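Local coordinates for protein GphF Dehydratase 1 (Archangium violaceum, PDB 6MBH) that probably dehydrates beta-hydroxyacyl intermediates of gephyronic acid polyketide synthesis, and is present here as a variant that has lost its olefin-isomerising activity, at residues R7-L12 with A58-S63; R24-T29 with A62-P67. All coordinates share one frame; numbering follows the deposited sequence.

Contact 1. Residues R7-L12 with A58-S63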
# COMPACT_ATOMS: atom_id res chain seq x y z
N ARG A 7 -21.14 0.05 -5.46
CA ARG A 7 -20.38 0.42 -4.26
C ARG A 7 -19.18 1.28 -4.68
O ARG A 7 -18.22 0.78 -5.26
CB ARG A 7 -19.91 -0.81 -3.48
CG ARG A 7 -19.24 -0.47 -2.14
CD ARG A 7 -18.72 -1.71 -1.38
NE ARG A 7 -18.39 -2.83 -2.28
CZ ARG A 7 -17.36 -3.66 -2.11
NH1 ARG A 7 -16.53 -3.52 -1.08
NH2 ARG A 7 -17.16 -4.63 -3.00
N PHE A 8 -19.25 2.59 -4.40
CA PHE A 8 -18.20 3.50 -4.82
C PHE A 8 -16.96 3.32 -3.95
O PHE A 8 -16.93 2.54 -2.98
CB PHE A 8 -18.69 4.94 -4.82
CG PHE A 8 -19.85 5.17 -5.75
CD1 PHE A 8 -19.95 4.45 -6.93
CD2 PHE A 8 -20.86 6.06 -5.42
CE1 PHE A 8 -21.05 4.63 -7.79
CE2 PHE A 8 -21.94 6.25 -6.28
CZ PHE A 8 -22.03 5.54 -7.46
N HIS A 9 -15.90 4.01 -4.31
CA HIS A 9 -14.67 3.76 -3.60
C HIS A 9 -13.92 5.07 -3.62
O HIS A 9 -13.95 5.77 -4.66
CB HIS A 9 -13.83 2.67 -4.26
CG HIS A 9 -12.60 2.31 -3.50
ND1 HIS A 9 -11.42 3.02 -3.61
CD2 HIS A 9 -12.36 1.30 -2.62
CE1 HIS A 9 -10.51 2.48 -2.81
NE2 HIS A 9 -11.05 1.44 -2.19
N PRO A 10 -13.24 5.43 -2.54
CA PRO A 10 -12.58 6.75 -2.48
C PRO A 10 -11.45 6.95 -3.46
O PRO A 10 -11.07 8.11 -3.72
CB PRO A 10 -12.02 6.83 -1.04
CG PRO A 10 -12.59 5.69 -0.31
CD PRO A 10 -13.17 4.69 -1.27
N LEU A 11 -10.85 5.87 -3.95
CA LEU A 11 -9.75 5.94 -4.89
C LEU A 11 -10.15 5.41 -6.25
O LEU A 11 -9.86 6.05 -7.25
CB LEU A 11 -8.54 5.14 -4.38
CG LEU A 11 -7.98 5.62 -3.03
CD1 LEU A 11 -7.00 4.59 -2.54
CD2 LEU A 11 -7.29 7.04 -3.18
N LEU A 12 -10.88 4.28 -6.30
CA LEU A 12 -11.33 3.75 -7.59
C LEU A 12 -12.32 4.66 -8.28
O LEU A 12 -12.31 4.78 -9.51
CB LEU A 12 -12.01 2.39 -7.42
CG LEU A 12 -11.26 1.13 -7.65
CD1 LEU A 12 -12.34 -0.02 -7.72
CD2 LEU A 12 -10.38 1.18 -8.89
N ALA A 58 -6.40 -2.07 -6.51
CA ALA A 58 -6.47 -3.40 -7.11
C ALA A 58 -7.34 -4.34 -6.27
O ALA A 58 -8.21 -5.04 -6.83
CB ALA A 58 -5.07 -3.95 -7.29
N LEU A 59 -7.17 -4.31 -4.93
CA LEU A 59 -8.04 -5.09 -4.03
C LEU A 59 -9.49 -4.66 -4.20
O LEU A 59 -10.41 -5.50 -4.25
CB LEU A 59 -7.59 -4.93 -2.58
CG LEU A 59 -6.24 -5.55 -2.28
CD1 LEU A 59 -5.78 -5.04 -0.94
CD2 LEU A 59 -6.46 -7.09 -2.22
N ALA A 60 -9.71 -3.35 -4.33
CA ALA A 60 -11.07 -2.88 -4.44
C ALA A 60 -11.68 -3.34 -5.76
O ALA A 60 -12.86 -3.73 -5.81
CB ALA A 60 -11.09 -1.35 -4.37
N ALA A 61 -10.86 -3.38 -6.83
CA ALA A 61 -11.34 -3.89 -8.10
C ALA A 61 -11.66 -5.36 -8.00
O ALA A 61 -12.68 -5.83 -8.55
CB ALA A 61 -10.32 -3.63 -9.21
N ALA A 62 -10.82 -6.12 -7.29
CA ALA A 62 -11.11 -7.55 -7.20
C ALA A 62 -12.45 -7.77 -6.52
O ALA A 62 -13.22 -8.67 -6.92
CB ALA A 62 -9.99 -8.27 -6.43
N SER A 63 -12.73 -6.95 -5.50
CA SER A 63 -13.98 -7.09 -4.77
C SER A 63 -15.19 -6.84 -5.67
O SER A 63 -16.21 -7.56 -5.59
CB SER A 63 -14.01 -6.08 -3.61
OG SER A 63 -15.13 -6.37 -2.79
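The imidazole of H9 is held between the methyl of A60 on one face and CD of P10 on the opposite face. A60 CB comes in from the helix over the CD2–NE2 side of the ring, 3.4 Å from H9 CD2, while P10 CD is displaced toward the rim and L11 CA lies in plane at the edge. With CG anti to the backbone N (chi1 -176°), the ring is directed at helix 52-65. Its rotation is fixed at both nitrogens. H9 ND1 receives the backbone N of L11 at 2.9 Å and that of L12 at 3.0 Å, both tilted from the ring plane, and NE2 pairs with E56 one turn earlier on the helix. Two N-H donors on ND1 are consistent with a proton on NE2, directed at the carboxylate.

The other flat group, the guanidinium of R7, is met at its edge. S63 OG sits exactly in its plane, 2.7 Å from R7 NH2, and the bond is nearly straight (176°). The same hydroxyl also bonds to R237, and R7 NH1 forms a salt bridge with E197. Beside these polar links, L12 CD1 rests on A60 CB at 3.8 Å and against the backbone N of A61; the small alanines probably let the loop come close to the helix. H9 begins the His-Pro-Leu-Leu-Gly sequence characteristic of polyketide synthase dehydratases, here a loop held by the two N-H bonds to H9 ND1 and packed against the long helix of the first hotdog.

Contact 2. Residues R24-T29 with A62-P67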
# COMPACT_ATOMS: atom_id res chain seq x y z
N ARG A 24 -13.29 -3.71 -18.44
CA ARG A 24 -14.11 -3.07 -17.41
C ARG A 24 -13.25 -2.03 -16.73
O ARG A 24 -12.08 -2.28 -16.44
CB ARG A 24 -14.65 -4.08 -16.39
CG ARG A 24 -15.76 -4.97 -17.05
CD ARG A 24 -16.35 -6.02 -16.13
NE ARG A 24 -15.35 -7.01 -15.77
CZ ARG A 24 -15.49 -7.88 -14.76
NH1 ARG A 24 -16.61 -7.87 -14.04
NH2 ARG A 24 -14.50 -8.74 -14.50
N CYS A 25 -13.82 -0.85 -16.47
CA CYS A 25 -13.02 0.32 -16.14
C CYS A 25 -13.65 1.10 -15.00
O CYS A 25 -14.88 1.18 -14.88
CB CYS A 25 -12.87 1.22 -17.38
SG CYS A 25 -11.78 2.65 -17.17
N PHE A 26 -12.80 1.70 -14.16
CA PHE A 26 -13.20 2.64 -13.12
C PHE A 26 -12.41 3.93 -13.36
O PHE A 26 -11.27 3.88 -13.86
CB PHE A 26 -12.85 2.13 -11.69
CG PHE A 26 -13.47 0.79 -11.31
CD1 PHE A 26 -12.86 -0.40 -11.65
CD2 PHE A 26 -14.62 0.75 -10.54
CE1 PHE A 26 -13.43 -1.65 -11.28
CE2 PHE A 26 -15.21 -0.49 -10.18
CZ PHE A 26 -14.58 -1.67 -10.52
N THR A 27 -12.98 5.06 -12.96
CA THR A 27 -12.18 6.29 -12.88
C THR A 27 -12.71 7.10 -11.70
O THR A 27 -13.92 7.11 -11.43
CB THR A 27 -12.20 7.17 -14.18
OG1 THR A 27 -11.57 6.47 -15.26
CG2 THR A 27 -11.42 8.47 -14.01
N GLY A 28 -11.77 7.72 -10.96
CA GLY A 28 -12.12 8.63 -9.89
C GLY A 28 -11.13 9.79 -9.85
O GLY A 28 -10.08 9.74 -10.48
N THR A 29 -11.52 10.86 -9.16
CA THR A 29 -10.66 12.02 -8.97
C THR A 29 -10.09 11.96 -7.56
O THR A 29 -10.81 11.62 -6.61
CB THR A 29 -11.42 13.32 -9.17
OG1 THR A 29 -11.95 13.37 -10.50
CG2 THR A 29 -10.49 14.47 -9.03
N ALA A 62 -10.82 -6.12 -7.29
CA ALA A 62 -11.11 -7.55 -7.20
C ALA A 62 -12.45 -7.77 -6.52
O ALA A 62 -13.22 -8.67 -6.92
CB ALA A 62 -9.99 -8.27 -6.43
N SER A 63 -12.73 -6.95 -5.50
CA SER A 63 -13.98 -7.09 -4.77
C SER A 63 -15.19 -6.84 -5.67
O SER A 63 -16.21 -7.56 -5.59
CB SER A 63 -14.01 -6.08 -3.61
OG SER A 63 -15.13 -6.37 -2.79
N ARG A 64 -15.06 -5.85 -6.57
CA ARG A 64 -16.18 -5.35 -7.37
C ARG A 64 -16.34 -6.06 -8.71
O ARG A 64 -17.48 -6.14 -9.21
CB ARG A 64 -16.02 -3.83 -7.59
CG ARG A 64 -16.26 -3.02 -6.27
CD ARG A 64 -15.63 -1.59 -6.29
NE ARG A 64 -16.00 -0.90 -5.04
CZ ARG A 64 -15.43 -1.13 -3.85
NH1 ARG A 64 -14.48 -2.05 -3.72
NH2 ARG A 64 -15.83 -0.46 -2.78
N LEU A 65 -15.26 -6.55 -9.32
CA LEU A 65 -15.33 -7.16 -10.63
C LEU A 65 -15.51 -8.67 -10.59
O LEU A 65 -16.02 -9.26 -11.55
CB LEU A 65 -14.05 -6.86 -11.41
CG LEU A 65 -13.83 -5.37 -11.75
CD1 LEU A 65 -12.54 -5.20 -12.48
CD2 LEU A 65 -14.96 -4.78 -12.64
N LEU A 66 -15.07 -9.31 -9.53
CA LEU A 66 -15.00 -10.78 -9.53
C LEU A 66 -16.07 -11.35 -8.60
O LEU A 66 -16.25 -10.84 -7.50
CB LEU A 66 -13.61 -11.25 -9.06
CG LEU A 66 -12.43 -10.77 -9.93
CD1 LEU A 66 -11.09 -11.30 -9.42
CD2 LEU A 66 -12.67 -11.19 -11.39
N PRO A 67 -16.80 -12.36 -9.02
CA PRO A 67 -17.94 -12.79 -8.22
C PRO A 67 -17.45 -13.61 -7.05
O PRO A 67 -16.33 -14.14 -7.04
CB PRO A 67 -18.78 -13.61 -9.20
CG PRO A 67 -17.83 -14.08 -10.18
CD PRO A 67 -16.82 -12.99 -10.35
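Hydrogen bonding between R24 and the backbone of L65 ties the start of strand 24-30 to the closing turn of helix 52-65. R24 NH1 reaches L65 O at 2.9 Å with an N-H...O angle of 148°; the donor lies in the carbonyl plane, on a lone pair, at a C=O...N angle of 121°. R24 NH2 adds a weak second bond to the same oxygen at 3.4 Å. A bend at chi3 (-65°) turns the guanidinium back over the helix end, where the chain leaves helical geometry at L66.

Apolar contacts centre on L65, whose side chain runs antiparallel to those of R24 and F26 as they pass. One face of the R24 guanidinium lies over L65 CB, which is 3.6 Å from R24 NH2 and offset toward the rim, while L66 CD2 lies farther off at the edge. The shaft of the arginine runs along one L65 methyl, CD2, with R24 CB 3.8 Å from it. F26 turns the end of its ring to the same leucine: L65 CG lies in plane at the edge, and F26 CE1 stands 3.7 Å from L65 CD2. F26 CZ also approaches R64 CB obliquely at 3.9 Å.

R64 brings only its aliphatic part to the phenylalanine. Its charged end goes to loop 7-12, to the carbonyl of A60 and to E197. Strand 24-30, paired with 14-16 and 93-100, thus presents alternate residues, R24 and F26, to the helix, while C25 points away from it. This is the packing of the hotdog fold, in which an antiparallel sheet wraps round a long helix.

How the contacts relate
Both contacts hold helix 52-65 and share A62 and S63, with centres about 6 Å apart. Contact 1 is the more buried and lies about 13 Å from the chain centre; contact 2, about 17 Å out at the helix end, is partly buried. Their chemistry differs accordingly: contact 1 buries a clamped imidazole and small alanines, with the R7–S63 bond at its more exposed border, whereas contact 2 sets an arginine on a main-chain carbonyl beside a leucine–phenylalanine cluster. R64 joins them, its NE lying 2.8 Å from R7 O in a probable hydrogen bond. The loop 7-12 is thereby wedged between helix and strand 24-30, with L12 O packing on F26 CB.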